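PDB 3CZP: Polyphosphate:AMP phosphotransferase from Pseudomonas aeruginosa PAO1, which uses inorganic polyphosphate as phosphate donor to convert AMP to ADP and, less efficiently, GMP to GDP, with magnesium as cofactor. Local coordinates for residues E283-L287 with L483-D488. Residues are numbered along the deposited sequence; the frame is centred on the assembly and turned at random.
Sequences EQARL and LRTIND
Helices 273-292 and 475-496, near the two ends of the second PPK2 repeat, pack side by side here. Build 283-287 and 483-488 as regular alpha-helix running the same way, their short axes 9.3 Å apart at closest approach and 29° between directions. Glu283 sits against Leu483 (CA to CA 6.1 Å) and, one turn on, Leu287 against Asn487 (5.7 Å). Asn487, chi1 m, buried, with its CA-to-CB bond toward 283-287, links the helices: its ND2 donates to Glu283 O (2.9 Å) and Glu283 OE1 (2.8 Å), so the carbonyl that already accepts from Leu287 N gains a second donor. Glu283 (chi1 and chi2 m) places OE1 to salt-bridge Arg286 NH1 (3.0 Å), while a water bridges Glu283 OE2 and Arg484 NH1, the latter also bonded to Gln279. Arg286, extended (ttt), lays one guanidinium face over Asn487, CZ to CB 3.4 Å, and salt-bridges Asp488 through NH2 to OD1 (2.9 Å); its NE salt-bridges Glu491. A long Glu283 OE2 to Arg484 NE link (3.9 Å) completes a four-residue salt-bridge network. The buried side is apolar: Leu287 CD1 meets Ile486 CG2 at 3.8 Å, and Val320 touches both residues; Ile486 also touches Phe409 of strand 404-412. Helix 475-496 thus lies against the parallel sheet and helix 273-292 packs on it, within a P-loop-kinase-like alpha/beta fold of strand order 2-3-1-4-5.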
loop_
_atom_site.group_PDB
_atom_site.type_symbol
_atom_site.label_atom_id
_atom_site.label_comp_id
_atom_site.label_asym_id
_atom_site.label_seq_id
_atom_site.Cartn_x
_atom_site.Cartn_y
_atom_site.Cartn_z
ATOM N N GLU A 283 -25.095 -12.840 -23.135
ATOM C CA GLU A 283 -23.695 -12.893 -22.656
ATOM C C GLU A 283 -23.476 -12.307 -21.244
ATOM O O GLU A 283 -22.651 -12.834 -20.464
ATOM C CB GLU A 283 -22.738 -12.263 -23.706
ATOM C CG GLU A 283 -22.788 -13.073 -25.071
ATOM C CD GLU A 283 -22.239 -14.491 -24.972
ATOM O OE1 GLU A 283 -21.319 -14.701 -24.176
ATOM O OE2 GLU A 283 -22.707 -15.402 -25.675
ATOM N N GLN A 284 -24.222 -11.251 -20.917
ATOM C CA GLN A 284 -24.245 -10.698 -19.567
ATOM C C GLN A 284 -24.747 -11.738 -18.534
ATOM O O GLN A 284 -24.102 -11.918 -17.482
ATOM C CB GLN A 284 -25.060 -9.414 -19.543
ATOM C CG GLN A 284 -24.371 -8.258 -20.290
ATOM C CD GLN A 284 -25.220 -7.012 -20.350
ATOM O OE1 GLN A 284 -26.451 -7.092 -20.406
ATOM N NE2 GLN A 284 -24.565 -5.837 -20.322
ATOM N N ALA A 285 -25.831 -12.455 -18.849
ATOM C CA ALA A 285 -26.340 -13.560 -17.991
ATOM C C ALA A 285 -25.323 -14.692 -17.836
ATOM O O ALA A 285 -25.182 -15.304 -16.746
ATOM C CB ALA A 285 -27.674 -14.108 -18.566
ATOM N N ARG A 286 -24.622 -14.989 -18.936
ATOM C CA ARG A 286 -23.642 -16.081 -18.967
ATOM C C ARG A 286 -22.486 -15.686 -18.065
ATOM O O ARG A 286 -22.059 -16.476 -17.235
ATOM C CB ARG A 286 -23.156 -16.315 -20.404
ATOM C CG ARG A 286 -22.277 -17.535 -20.600
ATOM C CD ARG A 286 -21.922 -17.658 -22.049
ATOM N NE ARG A 286 -20.755 -18.503 -22.289
ATOM C CZ ARG A 286 -19.959 -18.380 -23.348
ATOM N NH1 ARG A 286 -20.162 -17.423 -24.248
ATOM N NH2 ARG A 286 -18.926 -19.188 -23.500
ATOM N N LEU A 287 -22.022 -14.443 -18.188
ATOM C CA LEU A 287 -20.942 -13.941 -17.311
ATOM C C LEU A 287 -21.370 -13.957 -15.851
ATOM O O LEU A 287 -20.622 -14.431 -15.028
ATOM C CB LEU A 287 -20.466 -12.529 -17.681
ATOM C CG LEU A 287 -19.386 -11.934 -16.727
ATOM C CD1 LEU A 287 -18.126 -12.779 -16.770
ATOM C CD2 LEU A 287 -19.060 -10.525 -17.065
ATOM N N LEU A 483 -17.567 -9.450 -24.197
ATOM C CA LEU A 483 -18.256 -10.280 -23.219
ATOM C C LEU A 483 -18.072 -11.763 -23.591
ATOM O O LEU A 483 -17.669 -12.559 -22.755
ATOM C CB LEU A 483 -19.739 -9.924 -23.133
ATOM C CG LEU A 483 -20.156 -8.812 -22.153
ATOM C CD1 LEU A 483 -21.401 -8.151 -22.688
ATOM C CD2 LEU A 483 -20.401 -9.352 -20.754
ATOM N N ARG A 484 -18.308 -12.116 -24.850
ATOM C CA ARG A 484 -18.213 -13.534 -25.241
ATOM C C ARG A 484 -16.822 -14.133 -24.974
ATOM O O ARG A 484 -16.711 -15.276 -24.559
ATOM C CB ARG A 484 -18.530 -13.704 -26.679
ATOM C CG ARG A 484 -18.760 -15.138 -27.102
ATOM C CD ARG A 484 -19.147 -15.181 -28.562
ATOM N NE ARG A 484 -20.527 -14.805 -28.837
ATOM C CZ ARG A 484 -20.926 -13.775 -29.603
ATOM N NH1 ARG A 484 -22.219 -13.581 -29.813
ATOM N NH2 ARG A 484 -20.048 -12.905 -30.116
ATOM N N THR A 485 -15.781 -13.345 -25.230
ATOM C CA THR A 485 -14.415 -13.767 -24.993
ATOM C C THR A 485 -14.119 -14.025 -23.525
ATOM O O THR A 485 -13.484 -15.044 -23.160
ATOM C CB THR A 485 -13.396 -12.744 -25.496
ATOM O OG1 THR A 485 -13.597 -12.481 -26.890
ATOM C CG2 THR A 485 -11.955 -13.279 -25.266
ATOM N N ILE A 486 -14.496 -13.083 -22.685
ATOM C CA ILE A 486 -14.387 -13.280 -21.255
ATOM C C ILE A 486 -15.032 -14.606 -20.860
ATOM O O ILE A 486 -14.391 -15.433 -20.247
ATOM C CB ILE A 486 -14.968 -12.094 -20.461
ATOM C CG1 ILE A 486 -14.073 -10.853 -20.664
ATOM C CG2 ILE A 486 -15.041 -12.371 -18.965
ATOM C CD1 ILE A 486 -14.726 -9.615 -20.137
ATOM N N ASN A 487 -16.288 -14.798 -21.248
ATOM C CA ASN A 487 -17.043 -15.991 -20.952
ATOM C C ASN A 487 -16.396 -17.255 -21.504
ATOM O O ASN A 487 -16.333 -18.262 -20.796
ATOM C CB ASN A 487 -18.477 -15.878 -21.536
ATOM C CG ASN A 487 -19.345 -14.794 -20.831
ATOM O OD1 ASN A 487 -19.070 -14.407 -19.699
ATOM N ND2 ASN A 487 -20.410 -14.337 -21.508
ATOM N N ASP A 488 -15.958 -17.224 -22.775
ATOM C CA ASP A 488 -15.223 -18.394 -23.353
ATOM C C ASP A 488 -13.971 -18.720 -22.491
ATOM O O ASP A 488 -13.655 -19.888 -22.260
ATOM C CB ASP A 488 -14.736 -18.135 -24.795
ATOM C CG ASP A 488 -15.846 -18.072 -25.804
ATOM O OD1 ASP A 488 -16.997 -18.459 -25.489
ATOM O OD2 ASP A 488 -15.544 -17.632 -26.949
HETATM O O HOH W 1 -24.176 -14.478 -27.848
HETATM O O HOH W 2 -19.187 -18.819 -27.262
#